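Long-range contacts in rhamnonate dehydratase (Gibberella zeae PH-1, PDB 3FXG), which probably catalyses the magnesium-dependent dehydration of L-rhamnonate, as a member of the mandelate racemase group of the enolase superfamily: residues Pro218-Cys223 with Asn243-Glu248; Ala104-Thr109 with Trp141-Lys146; Gly274-Ser279 with Val299-Gly304. One frame throughout, in Å; residues are numbered along the deposited sequence.

Contact 1 (Pro218-Cys223 with Asn243-Glu248); sequences PIMVDC and NINWWE. With MG (magnesium ion), chain I.
Two neighbouring parallel strands of the enolase-type barrel meet here, and Asp222 and Glu248 at their C-terminal ends share a magnesium ion. Strand 219-222, helix 229-238 and strand 246-248 form a beta-alpha-beta unit. The strand axes come within 4.8 Å and are turned by 21°. The backbones are joined by four hydrogen bonds: Asn245 N to Ile219 O, Val221 N to Trp246 O, Glu248 N to Val221 O, and Cys223 N to Glu248 O. On the side of the sheet that carries Asp222 and Glu248, Met220, a selenomethionine, lies over a face of Trp246. Its CG sits over the centre of the indole, 3.3 Å from CD2. SE stands further out above the same ring, 4.5 Å from the centroid of its six-membered part, in a Met-aromatic contact. Trp246 NE1 donates to the anti lone pair of Glu248 OE1 at 3.1 Å, nearly in the indole plane. On the other side, Val221 CB and Ile244 CG2 both rest on one face of Trp247, offset toward the rim. Cys223 SG lies at the edge of that ring. Leu206 of helix 195-213 packs on Val221 and Trp247.

Asp222 OD2 and Glu248 OE2 each bind the magnesium at 2.2 Å and are only 3.1 Å from each other. Their carboxylate planes are 54° apart. Glu275 adds a third carboxylate oxygen, and two waters also bind the metal. One of these waters donates to Asp222 OD1, which also accepts from Tyr224 N. Lys185 forms a salt bridge with Glu248 OE1. The close approach of two carboxylate oxygens is probably tolerated because the cation offsets their repulsion.

Contact 2 (Ala104-Thr109 with Trp141-Lys146); sequences ADPRNT and WDLLGK
Thr109 CG2 and Leu144 CD1 both lie above the plane of the Trp141 indole, offset toward the rim. The methyl of Thr109 is 3.8 Å above that plane and 4.0 Å from Trp141 CE2. At the ring's polar end, Trp141 NE1 donates to Thr306 OG1 of helix 305-316. The other flat group, the Arg107 guanidinium, has the Asp105 carboxylate at its edge, in plane. Arg107 NE reaches Asp105 OD1 at 3.0 Å and NH2 reaches OD2 at 2.8 Å, a side-on salt bridge with one nitrogen to each oxygen. Asp105 OD1 also accepts from Arg107 N, which makes an Asx turn. The remaining nitrogen, Arg107 NH1, forms a salt bridge with Glu150 of a neighbouring subunit.

Leu144 is the side chain shared by most of the contact. Leu144 CD2 touches Arg107 CG at 3.6 Å and also meets Pro106 CB and O. Leu144 CD1 lies 3.9 Å from Thr109 CG2. Beside it, Leu143 CD2 meets Pro106 CB at 3.8 Å. No hydrogen bond crosses between the two segments, so the join is apolar packing. The salt bridge holds the guanidinium beside Asp105, while the aliphatic CG of Arg107 faces the helix.

A type I turn, Asp105 to Asn108, and the first residue of helix 109-119 pack on one side of helix 128-148. The contact joins the connection between helices 86-101 and 109-119 to that helix, within the N-terminal domain typical of the mandelate racemase and muconate lactonizing enzyme family.

Contact 3 (Gly274-Ser279 with Val299-Gly304); sequences GEHEYS and VMWLGG. With MG (magnesium ion), chain I.
Glu275 and His276 meet the indole of Trp301 through a backbone oxygen and an imidazole. Glu275 O lies in the plane of the indole, at its edge, 3.1 Å from Trp301 CE3. The Glu275 side chain is extended beyond CG, and its OE2 binds the magnesium at 2.2 Å. Asp222 and Glu248 supply the other carboxylate oxygens of the site. His276 NE2 is 3.7 Å from Trp301 CZ3. The two side chains point the same way, with ring planes 31° apart. His276 ND1 is hydrogen-bonded to Glu249. Glu277 O touches Leu302 CB, while Glu277 OE1 accepts from Tyr278 N and forms a salt bridge with Lys126. Tyr278 turns its ring edge to Trp301 O, 3.2 Å from CD1. Phe122 of a neighbouring subunit packs on His276 and Tyr278. Ser279 N then donates to Leu302 O at 2.9 Å. This is the hydrogen bond that joins the two loops.

These loops follow barrel strands 270-273 and 294-295 and lead into helices 279-287 and 305-316. Phe283 of the first helix and Leu308 and Val311 of the second pack on Leu302. Helix 128-148 touches Tyr278 through Ile130.

From the N terminus the three contacts come in series, with none nested or crossed. Contact 2 comes first and closes a largely helical loop of 31 residues in the N-terminal family region. Contact 1 follows in the barrel region, closing 19 residues around helix 229-238. Contact 3 closes another 19 residues around helix 279-287, joining the loops after two later barrel strands. Contacts 1 and 3 meet at the magnesium ion and share both of its waters. Contact 2 lies on the opposite side of the chain's centre from contact 1, with centres 38 Å apart. Its nearest atoms are about 6 Å from contact 3. Helix 128-148 supplies one segment of contact 2 and also packs on contact 3 through Ile130.

Contact 1 (Pro218-Cys223 with Asn243-Glu248)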
ATOM      1  N   PRO A 218      11.919  17.254  32.069  1.00 15.97           N
ATOM      2  CA  PRO A 218      10.932  16.587  31.216  1.00 16.18           C
ATOM      3  C   PRO A 218       9.509  16.642  31.765  1.00 15.40           C
ATOM      4  O   PRO A 218       9.265  16.318  32.926  1.00 15.81           O
ATOM      5  CB  PRO A 218      11.458  15.152  31.131  1.00 15.32           C
ATOM      6  CG  PRO A 218      12.943  15.326  31.279  1.00 15.88           C
ATOM      7  CD  PRO A 218      13.031  16.343  32.393  1.00 16.75           C
ATOM      8  N   ILE A 219       8.575  17.063  30.917  1.00 14.98           N
ATOM      9  CA  ILE A 219       7.169  17.144  31.286  1.00 14.57           C
ATOM     10  C   ILE A 219       6.358  16.347  30.271  1.00 15.09           C
ATOM     11  O   ILE A 219       6.471  16.569  29.064  1.00 15.16           O
ATOM     12  CB  ILE A 219       6.650  18.601  31.279  1.00 16.51           C
ATOM     13  CG1 ILE A 219       7.301  19.393  32.414  1.00 17.98           C
ATOM     14  CG2 ILE A 219       5.127  18.619  31.427  1.00 15.69           C
ATOM     15  CD1 ILE A 219       6.884  20.845  32.455  1.00 23.09           C
HETATM   16  N   MSE A 220       5.557  15.414  30.769  1.00 15.18           N
HETATM   17  CA  MSE A 220       4.705  14.590  29.923  1.00 15.29           C
HETATM   18  C   MSE A 220       3.255  14.975  30.222  1.00 14.95           C
HETATM   19  O   MSE A 220       2.962  15.502  31.293  1.00 13.64           O
HETATM   20  CB  MSE A 220       4.924  13.103  30.226  1.00 16.48           C
HETATM   21  CG  MSE A 220       6.307  12.572  29.848  1.00 18.15           C
HETATM   22 SE   MSE A 220       7.765  13.183  30.989  1.00 28.92          SE
HETATM   23  CE  MSE A 220       7.911  11.637  32.147  1.00 21.99           C
ATOM     24  N   VAL A 221       2.351  14.715  29.284  1.00 12.87           N
ATOM     25  CA  VAL A 221       0.948  15.059  29.486  1.00 14.11           C
ATOM     26  C   VAL A 221       0.033  13.851  29.333  1.00 14.82           C
ATOM     27  O   VAL A 221       0.023  13.196  28.290  1.00 15.02           O
ATOM     28  CB  VAL A 221       0.500  16.152  28.486  1.00 13.44           C
ATOM     29  CG1 VAL A 221      -0.943  16.556  28.760  1.00 13.09           C
ATOM     30  CG2 VAL A 221       1.429  17.365  28.594  1.00 13.56           C
ATOM     31  N   ASP A 222      -0.736  13.558  30.377  1.00 14.59           N
ATOM     32  CA  ASP A 222      -1.664  12.431  30.344  1.00 16.64           C
ATOM     33  C   ASP A 222      -3.033  12.944  29.923  1.00 15.67           C
ATOM     34  O   ASP A 222      -3.556  13.888  30.516  1.00 15.69           O
ATOM     35  CB  ASP A 222      -1.755  11.774  31.718  1.00 17.19           C
ATOM     36  CG  ASP A 222      -2.461  10.433  31.674  1.00 19.21           C
ATOM     37  OD1 ASP A 222      -3.655  10.392  31.312  1.00 17.57           O
ATOM     38  OD2 ASP A 222      -1.817   9.416  32.000  1.00 21.46           O
ATOM     39  N   CYS A 223      -3.616  12.314  28.907  1.00 14.28           N
ATOM     40  CA  CYS A 223      -4.913  12.740  28.392  1.00 14.33           C
ATOM     41  C   CYS A 223      -6.077  11.789  28.688  1.00 14.39           C
ATOM     42  O   CYS A 223      -7.204  12.023  28.246  1.00 15.12           O
ATOM     43  CB  CYS A 223      -4.800  12.993  26.885  1.00 14.10           C
ATOM     44  SG  CYS A 223      -3.539  14.237  26.444  1.00 14.24           S
ATOM     45  N   ASN A 243       7.918  22.273  24.586  1.00 18.96           N
ATOM     46  CA  ASN A 243       8.773  21.093  24.532  1.00 19.97           C
ATOM     47  C   ASN A 243       8.275  19.905  25.361  1.00 17.95           C
ATOM     48  O   ASN A 243       9.024  19.336  26.155  1.00 16.99           O
ATOM     49  CB  ASN A 243      10.192  21.475  24.968  1.00 23.71           C
ATOM     50  CG  ASN A 243      10.827  22.514  24.049  1.00 28.85           C
ATOM     51  OD1 ASN A 243      11.858  23.105  24.378  1.00 32.14           O
ATOM     52  ND2 ASN A 243      10.215  22.733  22.889  1.00 29.08           N
ATOM     53  N   ILE A 244       7.018  19.527  25.166  1.00 15.16           N
ATOM     54  CA  ILE A 244       6.440  18.393  25.887  1.00 14.04           C
ATOM     55  C   ILE A 244       7.163  17.107  25.479  1.00 13.18           C
ATOM     56  O   ILE A 244       7.352  16.847  24.292  1.00 14.86           O
ATOM     57  CB  ILE A 244       4.924  18.262  25.580  1.00 14.51           C
ATOM     58  CG1 ILE A 244       4.193  19.526  26.043  1.00 14.94           C
ATOM     59  CG2 ILE A 244       4.343  17.026  26.257  1.00 10.30           C
ATOM     60  CD1 ILE A 244       4.389  19.855  27.514  1.00 19.29           C
ATOM     61  N   ASN A 245       7.569  16.309  26.463  1.00 13.25           N
ATOM     62  CA  ASN A 245       8.288  15.061  26.198  1.00 11.97           C
ATOM     63  C   ASN A 245       7.414  14.073  25.420  1.00 12.86           C
ATOM     64  O   ASN A 245       7.822  13.559  24.376  1.00 13.85           O
ATOM     65  CB  ASN A 245       8.748  14.426  27.513  1.00 12.99           C
ATOM     66  CG  ASN A 245       9.790  13.340  27.302  1.00 13.37           C
ATOM     67  OD1 ASN A 245       9.959  12.455  28.141  1.00 17.05           O
ATOM     68  ND2 ASN A 245      10.500  13.411  26.185  1.00 13.02           N
ATOM     69  N   TRP A 246       6.222  13.790  25.932  1.00 11.40           N
ATOM     70  CA  TRP A 246       5.307  12.906  25.223  1.00 11.67           C
ATOM     71  C   TRP A 246       3.868  13.132  25.653  1.00 11.84           C
ATOM     72  O   TRP A 246       3.601  13.625  26.753  1.00 10.54           O
ATOM     73  CB  TRP A 246       5.699  11.424  25.384  1.00 10.01           C
ATOM     74  CG  TRP A 246       5.290  10.740  26.673  1.00 12.50           C
ATOM     75  CD1 TRP A 246       4.016  10.530  27.131  1.00 11.61           C
ATOM     76  CD2 TRP A 246       6.162  10.103  27.617  1.00 11.94           C
ATOM     77  NE1 TRP A 246       4.045   9.799  28.298  1.00 14.01           N
ATOM     78  CE2 TRP A 246       5.349   9.524  28.617  1.00 12.30           C
ATOM     79  CE3 TRP A 246       7.555   9.964  27.712  1.00 13.24           C
ATOM     80  CZ2 TRP A 246       5.884   8.815  29.703  1.00 13.15           C
ATOM     81  CZ3 TRP A 246       8.088   9.258  28.792  1.00 13.14           C
ATOM     82  CH2 TRP A 246       7.250   8.693  29.772  1.00 13.70           C
ATOM     83  N   TRP A 247       2.949  12.780  24.759  1.00  9.79           N
ATOM     84  CA  TRP A 247       1.519  12.919  24.998  1.00 10.77           C
ATOM     85  C   TRP A 247       0.957  11.518  25.178  1.00 12.29           C
ATOM     86  O   TRP A 247       1.079  10.671  24.285  1.00 12.69           O
ATOM     87  CB  TRP A 247       0.865  13.625  23.811  1.00 11.50           C
ATOM     88  CG  TRP A 247       1.350  15.034  23.646  1.00 12.04           C
ATOM     89  CD1 TRP A 247       2.506  15.443  23.045  1.00 12.12           C
ATOM     90  CD2 TRP A 247       0.705  16.219  24.124  1.00 13.31           C
ATOM     91  NE1 TRP A 247       2.620  16.812  23.119  1.00 15.01           N
ATOM     92  CE2 TRP A 247       1.526  17.313  23.777  1.00 14.21           C
ATOM     93  CE3 TRP A 247      -0.492  16.462  24.813  1.00 16.44           C
ATOM     94  CZ2 TRP A 247       1.191  18.634  24.095  1.00 17.67           C
ATOM     95  CZ3 TRP A 247      -0.826  17.781  25.130  1.00 17.09           C
ATOM     96  CH2 TRP A 247       0.014  18.845  24.769  1.00 15.96           C
ATOM     97  N   GLU A 248       0.338  11.287  26.333  1.00 12.14           N
ATOM     98  CA  GLU A 248      -0.188   9.974  26.692  1.00 12.89           C
ATOM     99  C   GLU A 248      -1.690   9.738  26.558  1.00 12.80           C
ATOM    100  O   GLU A 248      -2.510  10.559  26.971  1.00 12.09           O
ATOM    101  CB  GLU A 248       0.250   9.653  28.124  1.00 12.71           C
ATOM    102  CG  GLU A 248      -0.060   8.241  28.583  1.00 15.86           C
ATOM    103  CD  GLU A 248       0.682   7.884  29.857  1.00 15.64           C
ATOM    104  OE1 GLU A 248       1.875   8.242  29.966  1.00 14.72           O
ATOM    105  OE2 GLU A 248       0.081   7.241  30.742  1.00 16.80           O
TER
HETATM  106 MG    MG I 501      -1.866   7.196  31.832  1.00 20.55          MG
HETATM  107  O   HOH W   1       9.803  17.877  28.181  1.00 14.41           O
HETATM  108  O   HOH W   2      -3.920   7.700  30.965  1.00 22.76           O
HETATM  109  O   HOH W   3      -0.716   7.003  34.022  1.00 18.76           O

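Contact 2 (Ala104-Thr109 with Trp141-Lys146)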
ATOM      1  N   ALA A 104      -3.410 -28.136  39.924  1.00 14.78           N
ATOM      2  CA  ALA A 104      -2.420 -27.838  38.889  1.00 14.23           C
ATOM      3  C   ALA A 104      -1.039 -27.497  39.432  1.00 13.97           C
ATOM      4  O   ALA A 104      -0.889 -27.102  40.587  1.00 14.94           O
ATOM      5  CB  ALA A 104      -2.920 -26.686  38.010  1.00 15.05           C
ATOM      6  N   ASP A 105      -0.027 -27.669  38.586  1.00 13.53           N
ATOM      7  CA  ASP A 105       1.346 -27.343  38.948  1.00 14.48           C
ATOM      8  C   ASP A 105       1.432 -25.842  38.698  1.00 14.27           C
ATOM      9  O   ASP A 105       1.237 -25.390  37.571  1.00 14.62           O
ATOM     10  CB  ASP A 105       2.330 -28.076  38.028  1.00 16.07           C
ATOM     11  CG  ASP A 105       3.774 -27.945  38.488  1.00 17.41           C
ATOM     12  OD1 ASP A 105       4.198 -26.822  38.841  1.00 17.37           O
ATOM     13  OD2 ASP A 105       4.491 -28.967  38.490  1.00 18.47           O
ATOM     14  N   PRO A 106       1.709 -25.048  39.742  1.00 14.37           N
ATOM     15  CA  PRO A 106       1.800 -23.592  39.578  1.00 13.59           C
ATOM     16  C   PRO A 106       2.882 -23.109  38.616  1.00 12.86           C
ATOM     17  O   PRO A 106       2.889 -21.943  38.223  1.00 13.36           O
ATOM     18  CB  PRO A 106       2.017 -23.098  41.008  1.00 13.98           C
ATOM     19  CG  PRO A 106       2.764 -24.230  41.635  1.00 15.64           C
ATOM     20  CD  PRO A 106       2.023 -25.440  41.127  1.00 13.74           C
ATOM     21  N   ARG A 107       3.794 -23.996  38.235  1.00 12.80           N
ATOM     22  CA  ARG A 107       4.850 -23.619  37.301  1.00 12.64           C
ATOM     23  C   ARG A 107       4.330 -23.600  35.867  1.00 12.48           C
ATOM     24  O   ARG A 107       5.002 -23.093  34.962  1.00 13.37           O
ATOM     25  CB  ARG A 107       6.035 -24.580  37.418  1.00 12.63           C
ATOM     26  CG  ARG A 107       6.793 -24.454  38.739  1.00 12.52           C
ATOM     27  CD  ARG A 107       7.842 -25.547  38.878  1.00 11.39           C
ATOM     28  NE  ARG A 107       7.235 -26.872  38.790  1.00 11.02           N
ATOM     29  CZ  ARG A 107       7.911 -28.014  38.856  1.00 11.72           C
ATOM     30  NH1 ARG A 107       9.227 -28.002  39.013  1.00 11.82           N
ATOM     31  NH2 ARG A 107       7.268 -29.171  38.768  1.00 13.46           N
ATOM     32  N   ASN A 108       3.132 -24.146  35.665  1.00 12.05           N
ATOM     33  CA  ASN A 108       2.523 -24.186  34.336  1.00 11.74           C
ATOM     34  C   ASN A 108       1.821 -22.867  34.034  1.00 11.81           C
ATOM     35  O   ASN A 108       0.634 -22.839  33.708  1.00 11.41           O
ATOM     36  CB  ASN A 108       1.519 -25.342  34.241  1.00 11.58           C
ATOM     37  CG  ASN A 108       2.195 -26.702  34.249  1.00 10.52           C
ATOM     38  OD1 ASN A 108       3.394 -26.808  34.011  1.00 11.60           O
ATOM     39  ND2 ASN A 108       1.421 -27.749  34.505  1.00 11.56           N
ATOM     40  N   THR A 109       2.566 -21.773  34.142  1.00 12.08           N
ATOM     41  CA  THR A 109       2.009 -20.449  33.900  1.00 12.83           C
ATOM     42  C   THR A 109       1.459 -20.279  32.490  1.00 12.30           C
ATOM     43  O   THR A 109       0.388 -19.694  32.306  1.00  9.01           O
ATOM     44  CB  THR A 109       3.058 -19.358  34.175  1.00 13.09           C
ATOM     45  OG1 THR A 109       4.278 -19.672  33.492  1.00 15.30           O
ATOM     46  CG2 THR A 109       3.330 -19.269  35.661  1.00 15.81           C
ATOM     47  N   TRP A 141       2.701 -16.151  40.322  1.00 10.84           N
ATOM     48  CA  TRP A 141       4.112 -15.781  40.319  1.00 11.87           C
ATOM     49  C   TRP A 141       4.621 -15.523  41.730  1.00 11.03           C
ATOM     50  O   TRP A 141       5.749 -15.883  42.054  1.00 11.47           O
ATOM     51  CB  TRP A 141       4.353 -14.557  39.431  1.00 13.23           C
ATOM     52  CG  TRP A 141       4.448 -14.923  37.972  1.00 12.51           C
ATOM     53  CD1 TRP A 141       3.474 -14.793  37.022  1.00 15.17           C
ATOM     54  CD2 TRP A 141       5.574 -15.512  37.315  1.00 13.51           C
ATOM     55  NE1 TRP A 141       3.927 -15.263  35.809  1.00 13.43           N
ATOM     56  CE2 TRP A 141       5.213 -15.711  35.962  1.00 13.36           C
ATOM     57  CE3 TRP A 141       6.855 -15.892  37.737  1.00 13.61           C
ATOM     58  CZ2 TRP A 141       6.089 -16.272  35.028  1.00 13.61           C
ATOM     59  CZ3 TRP A 141       7.727 -16.451  36.809  1.00 16.45           C
ATOM     60  CH2 TRP A 141       7.337 -16.635  35.467  1.00 15.56           C
ATOM     61  N   ASP A 142       3.787 -14.909  42.567  1.00 10.58           N
ATOM     62  CA  ASP A 142       4.166 -14.636  43.952  1.00 11.90           C
ATOM     63  C   ASP A 142       4.431 -15.979  44.636  1.00 11.52           C
ATOM     64  O   ASP A 142       5.406 -16.134  45.368  1.00 12.07           O
ATOM     65  CB  ASP A 142       3.035 -13.885  44.672  1.00 11.10           C
ATOM     66  CG  ASP A 142       3.435 -13.408  46.067  1.00 14.42           C
ATOM     67  OD1 ASP A 142       4.457 -12.698  46.196  1.00 12.94           O
ATOM     68  OD2 ASP A 142       2.714 -13.733  47.037  1.00 12.47           O
ATOM     69  N   LEU A 143       3.555 -16.947  44.381  1.00 11.30           N
ATOM     70  CA  LEU A 143       3.686 -18.284  44.950  1.00 12.12           C
ATOM     71  C   LEU A 143       4.972 -18.964  44.480  1.00 12.58           C
ATOM     72  O   LEU A 143       5.690 -19.576  45.274  1.00 13.32           O
ATOM     73  CB  LEU A 143       2.476 -19.139  44.554  1.00 11.84           C
ATOM     74  CG  LEU A 143       2.528 -20.636  44.870  1.00 11.79           C
ATOM     75  CD1 LEU A 143       2.626 -20.845  46.376  1.00 13.38           C
ATOM     76  CD2 LEU A 143       1.283 -21.314  44.312  1.00 12.47           C
ATOM     77  N   LEU A 144       5.263 -18.860  43.185  1.00 12.46           N
ATOM     78  CA  LEU A 144       6.468 -19.469  42.635  1.00 12.63           C
ATOM     79  C   LEU A 144       7.722 -18.895  43.284  1.00 12.80           C
ATOM     80  O   LEU A 144       8.656 -19.631  43.610  1.00 13.31           O
ATOM     81  CB  LEU A 144       6.528 -19.265  41.115  1.00 13.27           C
ATOM     82  CG  LEU A 144       5.481 -20.023  40.291  1.00 14.73           C
ATOM     83  CD1 LEU A 144       5.631 -19.669  38.817  1.00 14.44           C
ATOM     84  CD2 LEU A 144       5.649 -21.528  40.500  1.00 14.54           C
ATOM     85  N   GLY A 145       7.742 -17.581  43.472  1.00 12.30           N
ATOM     86  CA  GLY A 145       8.891 -16.953  44.094  1.00 12.62           C
ATOM     87  C   GLY A 145       9.051 -17.403  45.536  1.00 13.31           C
ATOM     88  O   GLY A 145      10.167 -17.620  46.007  1.00 14.42           O
ATOM     89  N   LYS A 146       7.931 -17.554  46.238  1.00 12.68           N
ATOM     90  CA  LYS A 146       7.971 -17.973  47.634  1.00 13.13           C
ATOM     91  C   LYS A 146       8.417 -19.420  47.793  1.00 14.81           C
ATOM     92  O   LYS A 146       9.192 -19.737  48.696  1.00 15.08           O
ATOM     93  CB  LYS A 146       6.605 -17.743  48.288  1.00 12.45           C
ATOM     94  CG  LYS A 146       6.370 -16.273  48.583  1.00 14.52           C
ATOM     95  CD  LYS A 146       4.954 -15.958  49.010  1.00 14.28           C
ATOM     96  CE  LYS A 146       4.836 -14.475  49.331  1.00 16.52           C
ATOM     97  NZ  LYS A 146       3.442 -14.056  49.638  1.00 15.91           N
TER

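Contact 3 (Gly274-Ser279 with Val299-Gly304)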
ATOM      1  N   GLY A 274      -1.871   2.561  25.903  1.00 11.67           N
ATOM      2  CA  GLY A 274      -1.863   1.148  26.230  1.00 11.51           C
ATOM      3  C   GLY A 274      -2.370   0.688  27.585  1.00 12.33           C
ATOM      4  O   GLY A 274      -2.621  -0.501  27.757  1.00 12.05           O
ATOM      5  N   GLU A 275      -2.535   1.587  28.551  1.00 12.42           N
ATOM      6  CA  GLU A 275      -2.993   1.132  29.858  1.00 13.33           C
ATOM      7  C   GLU A 275      -4.383   0.506  29.810  1.00 12.78           C
ATOM      8  O   GLU A 275      -4.743  -0.272  30.690  1.00 12.45           O
ATOM      9  CB  GLU A 275      -2.931   2.261  30.894  1.00 15.37           C
ATOM     10  CG  GLU A 275      -3.865   3.430  30.679  1.00 20.26           C
ATOM     11  CD  GLU A 275      -3.523   4.589  31.605  1.00 24.67           C
ATOM     12  OE1 GLU A 275      -4.410   5.044  32.364  1.00 24.29           O
ATOM     13  OE2 GLU A 275      -2.355   5.039  31.571  1.00 25.51           O
ATOM     14  N   HIS A 276      -5.153   0.820  28.774  1.00 11.43           N
ATOM     15  CA  HIS A 276      -6.477   0.230  28.647  1.00 13.01           C
ATOM     16  C   HIS A 276      -6.593  -0.729  27.463  1.00 11.44           C
ATOM     17  O   HIS A 276      -7.653  -0.861  26.855  1.00 12.30           O
ATOM     18  CB  HIS A 276      -7.544   1.320  28.577  1.00 12.31           C
ATOM     19  CG  HIS A 276      -7.618   2.152  29.819  1.00 15.05           C
ATOM     20  ND1 HIS A 276      -7.032   3.395  29.918  1.00 15.54           N
ATOM     21  CD2 HIS A 276      -8.157   1.891  31.033  1.00 15.44           C
ATOM     22  CE1 HIS A 276      -7.207   3.865  31.142  1.00 17.28           C
ATOM     23  NE2 HIS A 276      -7.885   2.972  31.837  1.00 17.49           N
ATOM     24  N   GLU A 277      -5.485  -1.393  27.144  1.00 11.87           N
ATOM     25  CA  GLU A 277      -5.443  -2.385  26.070  1.00 10.20           C
ATOM     26  C   GLU A 277      -5.134  -3.726  26.753  1.00 11.23           C
ATOM     27  O   GLU A 277      -4.538  -3.747  27.829  1.00 10.92           O
ATOM     28  CB  GLU A 277      -4.365  -2.023  25.045  1.00 11.18           C
ATOM     29  CG  GLU A 277      -4.366  -2.900  23.802  1.00 11.98           C
ATOM     30  CD  GLU A 277      -5.764  -3.118  23.238  1.00 14.17           C
ATOM     31  OE1 GLU A 277      -6.501  -3.973  23.777  1.00 12.79           O
ATOM     32  OE2 GLU A 277      -6.127  -2.424  22.264  1.00 14.53           O
ATOM     33  N   TYR A 278      -5.529  -4.836  26.132  1.00 11.47           N
ATOM     34  CA  TYR A 278      -5.342  -6.157  26.740  1.00 11.86           C
ATOM     35  C   TYR A 278      -4.870  -7.255  25.787  1.00 11.91           C
ATOM     36  O   TYR A 278      -5.159  -7.214  24.593  1.00 11.84           O
ATOM     37  CB  TYR A 278      -6.665  -6.616  27.364  1.00 12.69           C
ATOM     38  CG  TYR A 278      -7.414  -5.529  28.106  1.00 15.15           C
ATOM     39  CD1 TYR A 278      -7.389  -5.460  29.498  1.00 14.12           C
ATOM     40  CD2 TYR A 278      -8.128  -4.552  27.411  1.00 14.70           C
ATOM     41  CE1 TYR A 278      -8.058  -4.441  30.180  1.00 15.68           C
ATOM     42  CE2 TYR A 278      -8.795  -3.531  28.081  1.00 17.83           C
ATOM     43  CZ  TYR A 278      -8.755  -3.481  29.464  1.00 17.48           C
ATOM     44  OH  TYR A 278      -9.414  -2.467  30.119  1.00 20.27           O
ATOM     45  N   SER A 279      -4.177  -8.245  26.356  1.00 11.30           N
ATOM     46  CA  SER A 279      -3.648  -9.420  25.649  1.00 11.83           C
ATOM     47  C   SER A 279      -2.572  -9.128  24.613  1.00 11.69           C
ATOM     48  O   SER A 279      -2.408  -7.993  24.164  1.00 13.26           O
ATOM     49  CB  SER A 279      -4.778 -10.211  24.975  1.00 12.89           C
ATOM     50  OG  SER A 279      -5.027  -9.740  23.659  1.00 15.06           O
ATOM     51  N   VAL A 299      -0.006  -4.158  34.380  1.00 14.68           N
ATOM     52  CA  VAL A 299       0.183  -5.575  34.656  1.00 15.58           C
ATOM     53  C   VAL A 299      -1.000  -6.244  35.342  1.00 14.95           C
ATOM     54  O   VAL A 299      -1.197  -7.451  35.207  1.00 14.08           O
ATOM     55  CB  VAL A 299       1.453  -5.814  35.500  1.00 17.41           C
ATOM     56  CG1 VAL A 299       1.263  -5.267  36.893  1.00 21.28           C
ATOM     57  CG2 VAL A 299       1.778  -7.300  35.539  1.00 17.72           C
HETATM   58  N   MSE A 300      -1.787  -5.467  36.079  1.00 14.24           N
HETATM   59  CA  MSE A 300      -2.946  -6.021  36.768  1.00 14.34           C
HETATM   60  C   MSE A 300      -4.180  -6.054  35.874  1.00 14.06           C
HETATM   61  O   MSE A 300      -5.223  -6.568  36.275  1.00 12.85           O
HETATM   62  CB  MSE A 300      -3.256  -5.204  38.028  1.00 18.07           C
HETATM   63  CG  MSE A 300      -2.238  -5.361  39.154  1.00 22.63           C
HETATM   64 SE   MSE A 300      -2.614  -4.169  40.645  1.00 32.72          SE
HETATM   65  CE  MSE A 300      -1.898  -2.562  39.871  1.00 25.54           C
ATOM     66  N   TRP A 301      -4.062  -5.525  34.657  1.00 14.45           N
ATOM     67  CA  TRP A 301      -5.207  -5.480  33.755  1.00 13.73           C
ATOM     68  C   TRP A 301      -5.074  -6.233  32.428  1.00 13.98           C
ATOM     69  O   TRP A 301      -6.022  -6.898  32.002  1.00 11.52           O
ATOM     70  CB  TRP A 301      -5.572  -4.023  33.430  1.00 15.77           C
ATOM     71  CG  TRP A 301      -5.742  -3.099  34.615  1.00 20.59           C
ATOM     72  CD1 TRP A 301      -5.878  -3.453  35.928  1.00 21.42           C
ATOM     73  CD2 TRP A 301      -5.831  -1.665  34.577  1.00 21.87           C
ATOM     74  NE1 TRP A 301      -6.048  -2.330  36.709  1.00 24.07           N
ATOM     75  CE2 TRP A 301      -6.024  -1.220  35.905  1.00 23.47           C
ATOM     76  CE3 TRP A 301      -5.766  -0.713  33.548  1.00 23.53           C
ATOM     77  CZ2 TRP A 301      -6.155   0.138  36.234  1.00 25.54           C
ATOM     78  CZ3 TRP A 301      -5.894   0.639  33.873  1.00 24.27           C
ATOM     79  CH2 TRP A 301      -6.087   1.048  35.208  1.00 25.44           C
ATOM     80  N   LEU A 302      -3.911  -6.129  31.782  1.00 13.19           N
ATOM     81  CA  LEU A 302      -3.694  -6.733  30.461  1.00 13.89           C
ATOM     82  C   LEU A 302      -3.763  -8.250  30.336  1.00 13.41           C
ATOM     83  O   LEU A 302      -3.987  -8.766  29.236  1.00 12.82           O
ATOM     84  CB  LEU A 302      -2.356  -6.270  29.866  1.00 14.88           C
ATOM     85  CG  LEU A 302      -1.160  -7.215  30.068  1.00 16.05           C
ATOM     86  CD1 LEU A 302      -0.086  -6.931  29.026  1.00 16.58           C
ATOM     87  CD2 LEU A 302      -0.615  -7.061  31.478  1.00 16.51           C
ATOM     88  N   GLY A 303      -3.554  -8.962  31.438  1.00 12.07           N
ATOM     89  CA  GLY A 303      -3.592 -10.413  31.396  1.00 11.59           C
ATOM     90  C   GLY A 303      -2.674 -11.046  32.429  1.00 12.15           C
ATOM     91  O   GLY A 303      -2.797 -12.232  32.742  1.00 12.42           O
ATOM     92  N   GLY A 304      -1.746 -10.253  32.957  1.00 11.08           N
ATOM     93  CA  GLY A 304      -0.825 -10.755  33.959  1.00 10.96           C
ATOM     94  C   GLY A 304       0.626 -10.676  33.520  1.00 11.10           C
ATOM     95  O   GLY A 304       0.925 -10.236  32.411  1.00 11.25           O
TER
HETATM   96 MG    MG I 501      -1.866   7.196  31.832  1.00 20.55          MG
HETATM   97  O   HOH W   3      -0.716   7.003  34.022  1.00 18.76           O
HETATM   98  O   HOH W   2      -3.920   7.700  30.965  1.00 22.76           O